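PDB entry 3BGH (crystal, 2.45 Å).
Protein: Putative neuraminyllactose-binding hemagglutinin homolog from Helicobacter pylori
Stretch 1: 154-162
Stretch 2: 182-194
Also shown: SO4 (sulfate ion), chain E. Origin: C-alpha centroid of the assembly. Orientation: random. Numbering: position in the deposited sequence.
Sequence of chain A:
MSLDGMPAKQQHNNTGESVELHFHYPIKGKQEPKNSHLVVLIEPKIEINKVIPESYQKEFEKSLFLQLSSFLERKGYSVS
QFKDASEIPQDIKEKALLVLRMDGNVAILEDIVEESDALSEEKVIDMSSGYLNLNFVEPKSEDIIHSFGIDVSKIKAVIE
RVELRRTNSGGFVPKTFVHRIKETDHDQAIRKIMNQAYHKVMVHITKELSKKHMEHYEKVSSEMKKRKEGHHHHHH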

# COMPACT_ATOMS: atom_id res chain seq x y z
N LYS A 154 -6.70 -3.43 3.31
CA LYS A 154 -7.79 -4.40 3.59
C LYS A 154 -9.19 -3.83 3.82
O LYS A 154 -10.09 -4.53 4.29
N ILE A 155 -9.39 -2.56 3.49
CA ILE A 155 -10.74 -2.02 3.45
C ILE A 155 -11.54 -2.45 2.19
O ILE A 155 -11.12 -2.19 1.06
N LYS A 156 -12.70 -3.08 2.39
CA LYS A 156 -13.43 -3.73 1.26
C LYS A 156 -14.81 -3.15 0.93
O LYS A 156 -15.58 -2.74 1.82
N ALA A 157 -15.14 -3.15 -0.36
CA ALA A 157 -16.48 -2.87 -0.80
C ALA A 157 -16.95 -3.95 -1.77
O ALA A 157 -16.29 -4.26 -2.75
N VAL A 158 -18.12 -4.49 -1.50
CA VAL A 158 -18.72 -5.47 -2.38
C VAL A 158 -19.30 -4.79 -3.61
O VAL A 158 -20.05 -3.82 -3.48
N ILE A 159 -18.93 -5.28 -4.79
CA ILE A 159 -19.47 -4.77 -6.03
C ILE A 159 -20.47 -5.73 -6.68
O ILE A 159 -21.39 -5.29 -7.37
N GLU A 160 -20.31 -7.02 -6.41
CA GLU A 160 -21.11 -8.03 -7.05
C GLU A 160 -21.38 -9.20 -6.09
O GLU A 160 -20.45 -9.70 -5.43
N ARG A 161 -22.65 -9.61 -5.99
CA ARG A 161 -23.02 -10.87 -5.31
C ARG A 161 -23.60 -11.87 -6.31
O ARG A 161 -24.28 -11.47 -7.24
N VAL A 162 -23.34 -13.15 -6.10
CA VAL A 162 -23.91 -14.20 -6.94
C VAL A 162 -25.16 -14.76 -6.25
O VAL A 162 -25.07 -15.38 -5.19
N LYS A 182 -25.88 -8.23 -7.69
CA LYS A 182 -24.94 -7.39 -8.43
C LYS A 182 -24.97 -5.95 -7.89
O LYS A 182 -25.49 -5.03 -8.55
N GLU A 183 -24.38 -5.77 -6.70
CA GLU A 183 -24.50 -4.53 -5.88
C GLU A 183 -24.26 -3.17 -6.56
O GLU A 183 -25.23 -2.48 -6.86
N THR A 184 -22.99 -2.78 -6.78
CA THR A 184 -22.68 -1.43 -7.32
C THR A 184 -21.81 -1.35 -8.63
O THR A 184 -21.85 -2.25 -9.48
N ASP A 185 -21.08 -0.24 -8.80
CA ASP A 185 -19.94 -0.17 -9.72
C ASP A 185 -18.71 0.38 -8.98
O ASP A 185 -18.78 0.72 -7.78
N HIS A 186 -17.59 0.48 -9.70
CA HIS A 186 -16.34 0.91 -9.11
C HIS A 186 -16.36 2.27 -8.38
O HIS A 186 -15.97 2.32 -7.22
N ASP A 187 -16.83 3.34 -9.02
CA ASP A 187 -16.68 4.67 -8.42
C ASP A 187 -17.41 4.82 -7.10
O ASP A 187 -16.91 5.46 -6.18
N GLN A 188 -18.56 4.16 -7.00
CA GLN A 188 -19.28 4.06 -5.74
C GLN A 188 -18.50 3.28 -4.63
O GLN A 188 -18.51 3.64 -3.46
N ALA A 189 -17.76 2.25 -5.03
CA ALA A 189 -17.01 1.43 -4.10
C ALA A 189 -15.77 2.20 -3.57
O ALA A 189 -15.46 2.15 -2.38
N ILE A 190 -15.13 2.93 -4.49
CA ILE A 190 -14.02 3.84 -4.19
C ILE A 190 -14.41 4.88 -3.14
O ILE A 190 -13.71 5.11 -2.15
N ARG A 191 -15.56 5.50 -3.37
CA ARG A 191 -16.13 6.44 -2.44
C ARG A 191 -16.30 5.87 -1.01
O ARG A 191 -15.93 6.54 -0.03
N LYS A 192 -16.81 4.64 -0.92
CA LYS A 192 -17.01 3.92 0.37
C LYS A 192 -15.71 3.56 1.05
O LYS A 192 -15.57 3.77 2.25
N ILE A 193 -14.77 3.03 0.28
CA ILE A 193 -13.49 2.63 0.80
C ILE A 193 -12.72 3.82 1.34
O ILE A 193 -12.18 3.76 2.46
N MET A 194 -12.69 4.91 0.56
CA MET A 194 -12.03 6.15 0.94
C MET A 194 -12.67 6.78 2.20
O MET A 194 -11.94 7.27 3.05

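What is the strongest polar link between the stretches? It is the salt bridge from Arg-161 to Glu-183, with Arg-161 NE 2.6 Å from Glu-183 OE1 and nearly linear hydrogen-bond geometry. Arg-161 (chi1 m, chi2 t) starts sideways, but its end comes nearer, meeting Glu-183 (chi1 m), which points toward the strand. The guanidinium also holds a sulfate, probably from the crystallisation liquor: Arg-161 NH2 lies 2.7 Å from SO4 O4, while the bond from Arg-161 NH1 to SO4 O3, at 3.1 Å, is weak.

What ties the backbones together? Thr-184 N donates to Ile-159 O at 3.0 Å, just before the helix begins. The CA-to-CB bond of Thr-184 points sideways; with chi1 p, its OG1 lies 3.8 Å from Val-158 O.

How do the apolar side chains pack? The helix runs roughly antiparallel to the strand, and small residues meet where Ala-157 CB touches Ala-189 CB at 3.7 Å, both pointing toward the other stretch. Ile-159 (p, t) reaches Ala-189 CB with CG2 at 3.9 Å, and its CD1 meets the ring edge of His-186 (chi1 m) at CE1, 3.7 Å away.

What closes the far end? Ile-193 (m, t) bends inward, placing CD1 3.9 Å from Ala-157 CB and CG2 4.0 Å from CG2 of Ile-155 (m, t).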

# COMPACT_ATOMS: atom_id res chain seq x y z
CB LYS A 154 -7.43 -5.39 4.72
CG LYS A 154 -6.10 -6.08 4.55
CD LYS A 154 -6.18 -7.30 3.67
CE LYS A 154 -5.08 -8.34 4.06
NZ LYS A 154 -5.17 -9.59 3.25
CB ILE A 155 -10.72 -0.49 3.64
CG1 ILE A 155 -10.09 -0.16 5.02
CG2 ILE A 155 -12.11 0.04 3.57
CD1 ILE A 155 -9.98 1.30 5.38
CB LYS A 156 -13.58 -5.26 1.47
CG LYS A 156 -12.47 -5.99 2.21
CD LYS A 156 -12.71 -7.54 2.23
CE LYS A 156 -11.76 -8.28 3.18
NZ LYS A 156 -11.34 -9.65 2.66
CB ALA A 157 -16.54 -1.52 -1.45
CB VAL A 158 -19.80 -6.24 -1.66
CG1 VAL A 158 -20.43 -7.24 -2.61
CG2 VAL A 158 -19.20 -6.92 -0.47
CB ILE A 159 -18.37 -4.38 -7.04
CG1 ILE A 159 -17.34 -5.49 -7.21
CG2 ILE A 159 -17.71 -3.10 -6.61
CD1 ILE A 159 -16.22 -5.14 -8.19
CB GLU A 160 -20.37 -8.48 -8.30
CG GLU A 160 -21.14 -9.32 -9.28
CD GLU A 160 -20.36 -9.51 -10.58
OE1 GLU A 160 -19.80 -8.50 -11.06
OE2 GLU A 160 -20.29 -10.65 -11.11
CB ARG A 161 -24.04 -10.61 -4.21
CG ARG A 161 -23.72 -9.38 -3.42
CD ARG A 161 -24.68 -9.14 -2.34
NE ARG A 161 -24.02 -8.52 -1.20
CZ ARG A 161 -23.45 -9.20 -0.21
NH1 ARG A 161 -23.45 -10.53 -0.22
NH2 ARG A 161 -22.87 -8.55 0.80
CB VAL A 162 -22.89 -15.32 -7.26
CG1 VAL A 162 -23.56 -16.44 -8.06
CG2 VAL A 162 -21.69 -14.74 -8.03
CB LYS A 182 -25.24 -7.44 -9.94
CG LYS A 182 -24.18 -6.77 -10.81
CD LYS A 182 -24.72 -6.44 -12.18
CE LYS A 182 -24.09 -5.16 -12.73
NZ LYS A 182 -24.54 -4.88 -14.13
CB GLU A 183 -23.68 -4.65 -4.57
CG GLU A 183 -24.02 -5.90 -3.77
CD GLU A 183 -24.50 -5.59 -2.37
OE1 GLU A 183 -23.76 -5.90 -1.40
OE2 GLU A 183 -25.62 -5.05 -2.24
CB THR A 184 -22.14 -0.44 -6.19
OG1 THR A 184 -20.85 -0.86 -5.70
CG2 THR A 184 -23.13 -0.31 -5.02
CB ASP A 185 -20.26 0.65 -10.98
CG ASP A 185 -20.33 2.16 -10.71
OD1 ASP A 185 -20.32 2.92 -11.72
OD2 ASP A 185 -20.41 2.57 -9.52
CB HIS A 186 -15.21 0.82 -10.14
CG HIS A 186 -15.04 -0.55 -10.71
ND1 HIS A 186 -15.06 -1.69 -9.94
CD2 HIS A 186 -14.86 -0.97 -11.99
CE1 HIS A 186 -14.90 -2.75 -10.71
NE2 HIS A 186 -14.78 -2.34 -11.96
CB ASP A 187 -16.98 5.82 -9.38
CG ASP A 187 -15.80 6.10 -10.32
OD1 ASP A 187 -14.95 6.98 -10.00
OD2 ASP A 187 -15.72 5.38 -11.36
CB GLN A 188 -20.70 3.51 -6.02
CG GLN A 188 -21.71 3.61 -4.90
CD GLN A 188 -22.35 4.99 -4.69
OE1 GLN A 188 -23.25 5.14 -3.86
NE2 GLN A 188 -21.87 6.00 -5.42
CB ALA A 189 -16.61 0.12 -4.76
CB ILE A 190 -13.56 4.53 -5.50
CG1 ILE A 190 -12.92 3.49 -6.43
CG2 ILE A 190 -12.62 5.67 -5.22
CD1 ILE A 190 -12.54 3.99 -7.78
CB ARG A 191 -17.42 7.00 -3.03
CG ARG A 191 -17.28 8.45 -3.38
CD ARG A 191 -17.91 8.88 -4.69
NE ARG A 191 -19.35 9.02 -4.61
CZ ARG A 191 -20.11 9.63 -5.52
NH1 ARG A 191 -19.57 10.22 -6.60
NH2 ARG A 191 -21.42 9.67 -5.35
CB LYS A 192 -17.82 2.65 0.16
CG LYS A 192 -19.33 2.86 -0.07
CD LYS A 192 -20.11 1.59 0.10
CE LYS A 192 -20.35 0.90 -1.25
NZ LYS A 192 -20.81 -0.52 -1.05
CB ILE A 193 -12.68 1.84 -0.27
CG1 ILE A 193 -13.28 0.43 -0.41
CG2 ILE A 193 -11.18 1.83 0.06
CD1 ILE A 193 -12.85 -0.36 -1.65
CB MET A 194 -12.01 7.20 -0.20
CG MET A 194 -11.56 6.73 -1.56
SD MET A 194 -10.27 7.80 -2.19
CE MET A 194 -8.99 7.10 -1.17
S SO4 E . -22.58 -10.86 3.66
O1 SO4 E . -23.14 -10.40 4.93
O2 SO4 E . -21.66 -11.98 3.88
O3 SO4 E . -23.67 -11.31 2.81
O4 SO4 E . -21.90 -9.76 3.00